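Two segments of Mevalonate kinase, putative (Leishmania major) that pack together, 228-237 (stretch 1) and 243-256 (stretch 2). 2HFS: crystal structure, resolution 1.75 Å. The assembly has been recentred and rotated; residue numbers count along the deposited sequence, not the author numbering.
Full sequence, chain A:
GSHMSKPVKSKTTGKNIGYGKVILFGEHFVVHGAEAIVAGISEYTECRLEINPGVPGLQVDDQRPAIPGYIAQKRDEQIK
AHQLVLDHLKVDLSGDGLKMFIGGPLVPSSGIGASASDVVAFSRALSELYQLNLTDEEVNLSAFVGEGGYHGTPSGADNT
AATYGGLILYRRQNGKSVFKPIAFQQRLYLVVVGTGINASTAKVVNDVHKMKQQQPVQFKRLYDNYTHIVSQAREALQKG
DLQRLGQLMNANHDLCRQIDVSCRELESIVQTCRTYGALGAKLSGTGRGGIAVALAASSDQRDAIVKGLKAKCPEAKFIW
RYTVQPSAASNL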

# COMPACT_ATOMS: atom_id res chain seq x y z
N HIS A 228 -16.80 -11.76 -11.01
CA HIS A 228 -18.07 -11.75 -10.28
C HIS A 228 -17.93 -11.22 -8.85
O HIS A 228 -18.75 -10.41 -8.41
N ILE A 229 -16.88 -11.63 -8.14
CA ILE A 229 -16.67 -11.17 -6.76
C ILE A 229 -16.45 -9.65 -6.70
O ILE A 229 -17.06 -8.98 -5.87
N VAL A 230 -15.60 -9.12 -7.58
CA VAL A 230 -15.29 -7.69 -7.54
C VAL A 230 -16.51 -6.84 -7.91
O VAL A 230 -16.76 -5.81 -7.30
N SER A 231 -17.29 -7.31 -8.89
CA SER A 231 -18.55 -6.67 -9.27
C SER A 231 -19.44 -6.53 -8.06
O SER A 231 -20.02 -5.46 -7.77
N GLN A 232 -19.55 -7.62 -7.32
CA GLN A 232 -20.39 -7.65 -6.15
C GLN A 232 -19.78 -6.79 -5.04
O GLN A 232 -20.51 -6.10 -4.34
N ALA A 233 -18.46 -6.79 -4.92
CA ALA A 233 -17.77 -5.96 -3.93
C ALA A 233 -18.06 -4.47 -4.12
O ALA A 233 -18.33 -3.73 -3.16
N ARG A 234 -18.03 -4.03 -5.38
CA ARG A 234 -18.40 -2.67 -5.73
C ARG A 234 -19.83 -2.35 -5.26
O ARG A 234 -20.10 -1.30 -4.66
N GLU A 235 -20.74 -3.30 -5.50
CA GLU A 235 -22.11 -3.18 -5.04
C GLU A 235 -22.14 -2.97 -3.54
O GLU A 235 -22.59 -1.92 -3.07
N ALA A 236 -21.65 -3.97 -2.80
CA ALA A 236 -21.59 -3.92 -1.34
C ALA A 236 -21.12 -2.57 -0.80
O ALA A 236 -21.67 -2.08 0.20
N LEU A 237 -20.11 -1.98 -1.44
CA LEU A 237 -19.55 -0.68 -1.02
C LEU A 237 -20.52 0.49 -1.23
O LEU A 237 -20.69 1.33 -0.34
N GLN A 243 -20.94 -6.53 6.01
CA GLN A 243 -20.98 -7.98 6.20
C GLN A 243 -20.76 -8.71 4.86
O GLN A 243 -20.01 -9.67 4.78
N ARG A 244 -21.43 -8.22 3.82
CA ARG A 244 -21.31 -8.82 2.51
C ARG A 244 -19.93 -8.55 1.93
O ARG A 244 -19.33 -9.42 1.28
N LEU A 245 -19.43 -7.33 2.15
CA LEU A 245 -18.09 -7.00 1.72
C LEU A 245 -17.10 -8.01 2.29
O LEU A 245 -16.22 -8.48 1.58
N GLY A 246 -17.28 -8.34 3.57
CA GLY A 246 -16.40 -9.30 4.25
C GLY A 246 -16.46 -10.70 3.68
O GLY A 246 -15.43 -11.33 3.42
N GLN A 247 -17.67 -11.20 3.48
CA GLN A 247 -17.87 -12.48 2.82
C GLN A 247 -17.16 -12.57 1.45
O GLN A 247 -16.59 -13.61 1.11
N LEU A 248 -17.19 -11.48 0.68
CA LEU A 248 -16.56 -11.40 -0.63
C LEU A 248 -15.03 -11.43 -0.54
O LEU A 248 -14.37 -12.08 -1.34
N MSE A 249 -14.49 -10.73 0.46
CA MSE A 249 -13.07 -10.83 0.77
C MSE A 249 -12.67 -12.28 1.04
O MSE A 249 -11.65 -12.75 0.55
N ASN A 250 -13.48 -13.01 1.80
CA ASN A 250 -13.22 -14.44 2.05
C ASN A 250 -13.20 -15.23 0.75
O ASN A 250 -12.35 -16.11 0.53
N ALA A 251 -14.16 -14.91 -0.12
CA ALA A 251 -14.27 -15.58 -1.41
C ALA A 251 -13.05 -15.28 -2.25
O ALA A 251 -12.53 -16.16 -2.93
N ASN A 252 -12.59 -14.03 -2.19
CA ASN A 252 -11.39 -13.62 -2.90
C ASN A 252 -10.17 -14.36 -2.40
O ASN A 252 -9.38 -14.84 -3.21
N HIS A 253 -9.99 -14.45 -1.09
CA HIS A 253 -8.89 -15.23 -0.53
C HIS A 253 -8.93 -16.66 -1.07
O HIS A 253 -7.92 -17.22 -1.49
N ASP A 254 -10.11 -17.26 -1.06
CA ASP A 254 -10.27 -18.61 -1.57
C ASP A 254 -9.70 -18.73 -2.98
O ASP A 254 -8.89 -19.62 -3.25
N LEU A 255 -10.07 -17.80 -3.87
CA LEU A 255 -9.52 -17.78 -5.25
C LEU A 255 -7.99 -17.62 -5.32
O LEU A 255 -7.33 -18.20 -6.19
N CYS A 256 -7.44 -16.83 -4.40
CA CYS A 256 -5.98 -16.63 -4.28
C CYS A 256 -5.29 -17.90 -3.88
O CYS A 256 -4.22 -18.20 -4.38

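The two helices run nearly antiparallel, with 159° between their N-to-C directions and axes 8.8 Å apart at closest approach, and together they bury 541 Å² of surface. The centre of the contact is a pair of reciprocal knobs. Leu248 (chi1 m, chi2 t) points its CA-to-CB bond toward stretch 1 and sits in a hole formed by Ile229, Gln232, Ala233 and Ala236. Leu248 CD1 lies 3.6 Å from Ala233 N and 4.2 Å from the CB atoms of both Ala233 and Ala236, while Leu248 CD2 is 3.7 Å from Gln232 CB and 3.8 Å from Ile229 CG2. The two methyls thus spread across the hole.

Ile229, also m and t, returns the insertion. It enters a hole made by Leu248, Ala251, Asn252 and Leu255, and the other helix covers 105 Å² of it, the largest such area in either stretch. Ile229 CD1 approaches Ala251 CB at 3.5 Å and Leu255 CD1 at 3.2 Å, the latter a tight distance for two methyls; Ile229 CG2 comes within 3.6 Å of Leu248 O, so this side chain reaches the opposing backbone as well. Leu255 (m, t) points toward stretch 1 and closes this end of the hole.

Toward the other end the backbones come closest in register at Ala236 and Leu245, whose CA atoms are 5.6 Å apart, against 6.1 Å for the CA atoms of Ile229 and Leu248. Ala236 CB rests 3.9 Å from Leu245 N and 4.2 Å from Leu245 CB. Leu245 (chi1 t, chi2 p) leaves its backbone sideways, but its end comes nearer: Leu245 CD1 lies 3.9 Å from Ala233 O, and Leu245 CD2 meets Leu237 CD2 at 3.9 Å. Leu237 (m, t) behaves likewise, starting sideways and turning its end inward.

The polar edge is built around Arg244, whose chain is t at chi1 and chi2 but between wells at chi3 (149°). Its guanidinium has Ala236 CB over one face, with Ala236 CB to Arg244 NH1 measuring 3.7 Å. Arg244 NH2 forms a salt bridge with Glu235 OE2 at 3.1 Å; Glu235 (chi1 m, chi2 t) points toward stretch 2. Although Arg244 NH2 is also 2.8 Å from Gln232 O, the angle is poor for a hydrogen bond, and that carbonyl already accepts the helical bond from Ala236 N at 2.9 Å. No hydrogen bond crosses between the stretches, leaving apolar packing and this one salt bridge to define the contact. Val230, Arg234 and the selenomethionine Met249 point away from it.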

# COMPACT_ATOMS: atom_id res chain seq x y z
CB HIS A 228 -18.75 -13.13 -10.31
CG HIS A 228 -20.13 -13.13 -9.70
ND1 HIS A 228 -21.07 -12.16 -10.00
CD2 HIS A 228 -20.72 -13.97 -8.82
CE1 HIS A 228 -22.18 -12.40 -9.32
NE2 HIS A 228 -21.99 -13.49 -8.59
CB ILE A 229 -15.51 -11.94 -6.06
CG1 ILE A 229 -15.92 -13.40 -5.82
CG2 ILE A 229 -15.14 -11.30 -4.72
CD1 ILE A 229 -14.77 -14.30 -5.49
CB VAL A 230 -14.00 -7.32 -8.34
CG1 VAL A 230 -14.17 -7.56 -9.84
CG2 VAL A 230 -13.57 -5.92 -8.03
CB SER A 231 -19.25 -7.55 -10.32
OG SER A 231 -20.46 -6.98 -10.77
CB GLN A 232 -20.62 -9.09 -5.71
CG GLN A 232 -21.49 -9.87 -6.70
CD GLN A 232 -21.83 -11.26 -6.20
OE1 GLN A 232 -21.03 -12.19 -6.33
NE2 GLN A 232 -23.02 -11.42 -5.63
CB ALA A 233 -16.28 -6.22 -3.94
CB ARG A 234 -18.23 -2.45 -7.23
CG ARG A 234 -16.77 -2.54 -7.68
CD ARG A 234 -16.52 -2.10 -9.13
NE ARG A 234 -17.00 -0.74 -9.40
CZ ARG A 234 -17.06 -0.18 -10.61
NH1 ARG A 234 -16.68 -0.86 -11.68
NH2 ARG A 234 -17.51 1.06 -10.75
CB GLU A 235 -22.91 -4.44 -5.38
CG GLU A 235 -23.49 -4.47 -6.77
CD GLU A 235 -24.73 -5.33 -6.83
OE1 GLU A 235 -25.79 -4.79 -7.18
OE2 GLU A 235 -24.65 -6.54 -6.52
CB ALA A 236 -20.72 -5.06 -0.81
CB LEU A 237 -18.23 -0.39 -1.74
CG LEU A 237 -16.95 -1.15 -1.37
CD1 LEU A 237 -15.84 -0.82 -2.36
CD2 LEU A 237 -16.50 -0.81 0.06
CB GLN A 243 -22.29 -8.41 6.85
CG GLN A 243 -22.34 -9.86 7.27
CD GLN A 243 -23.69 -10.23 7.83
OE1 GLN A 243 -24.14 -9.64 8.82
NE2 GLN A 243 -24.35 -11.20 7.20
CB ARG A 244 -22.36 -8.26 1.57
CG ARG A 244 -22.18 -8.74 0.15
CD ARG A 244 -23.43 -8.72 -0.69
NE ARG A 244 -23.11 -8.48 -2.10
CZ ARG A 244 -23.34 -7.33 -2.73
NH1 ARG A 244 -23.92 -6.30 -2.10
NH2 ARG A 244 -23.02 -7.22 -4.01
CB LEU A 245 -17.72 -5.57 2.11
CG LEU A 245 -16.37 -5.11 1.53
CD1 LEU A 245 -16.47 -4.84 0.04
CD2 LEU A 245 -15.82 -3.89 2.27
CB GLN A 247 -19.36 -12.81 2.71
CG GLN A 247 -19.66 -14.25 2.24
CD GLN A 247 -18.67 -15.29 2.77
OE1 GLN A 247 -18.42 -15.39 4.00
NE2 GLN A 247 -18.09 -16.07 1.85
CB LEU A 248 -17.03 -10.14 -1.38
CG LEU A 248 -18.50 -10.16 -1.87
CD1 LEU A 248 -19.05 -8.76 -1.97
CD2 LEU A 248 -18.65 -10.91 -3.20
CB MSE A 249 -12.70 -9.94 1.98
CG MSE A 249 -12.61 -8.45 1.64
SE MSE A 249 -12.58 -7.45 3.28
CE MSE A 249 -10.74 -7.82 3.83
CB ASN A 250 -14.27 -15.01 3.01
CG ASN A 250 -14.08 -14.53 4.42
OD1 ASN A 250 -13.01 -14.06 4.77
ND2 ASN A 250 -15.12 -14.67 5.25
CB ALA A 251 -15.54 -15.12 -2.13
CB ASN A 252 -11.16 -12.09 -2.80
CG ASN A 252 -10.22 -11.54 -3.90
OD1 ASN A 252 -10.06 -10.32 -4.02
ND2 ASN A 252 -9.59 -12.41 -4.70
CB HIS A 253 -8.95 -15.29 0.99
CG HIS A 253 -7.81 -16.03 1.61
ND1 HIS A 253 -6.56 -15.48 1.75
CD2 HIS A 253 -7.72 -17.30 2.08
CE1 HIS A 253 -5.75 -16.37 2.30
NE2 HIS A 253 -6.43 -17.48 2.52
CB ASP A 254 -11.73 -19.03 -1.52
CG ASP A 254 -11.90 -20.48 -1.15
OD1 ASP A 254 -11.03 -21.01 -0.42
OD2 ASP A 254 -12.88 -21.16 -1.51
CB LEU A 255 -10.21 -16.68 -6.07
CG LEU A 255 -11.65 -17.03 -6.46
CD1 LEU A 255 -12.34 -15.82 -7.02
CD2 LEU A 255 -11.69 -18.20 -7.45
CB CYS A 256 -5.67 -15.53 -3.27
SG CYS A 256 -6.11 -13.91 -3.93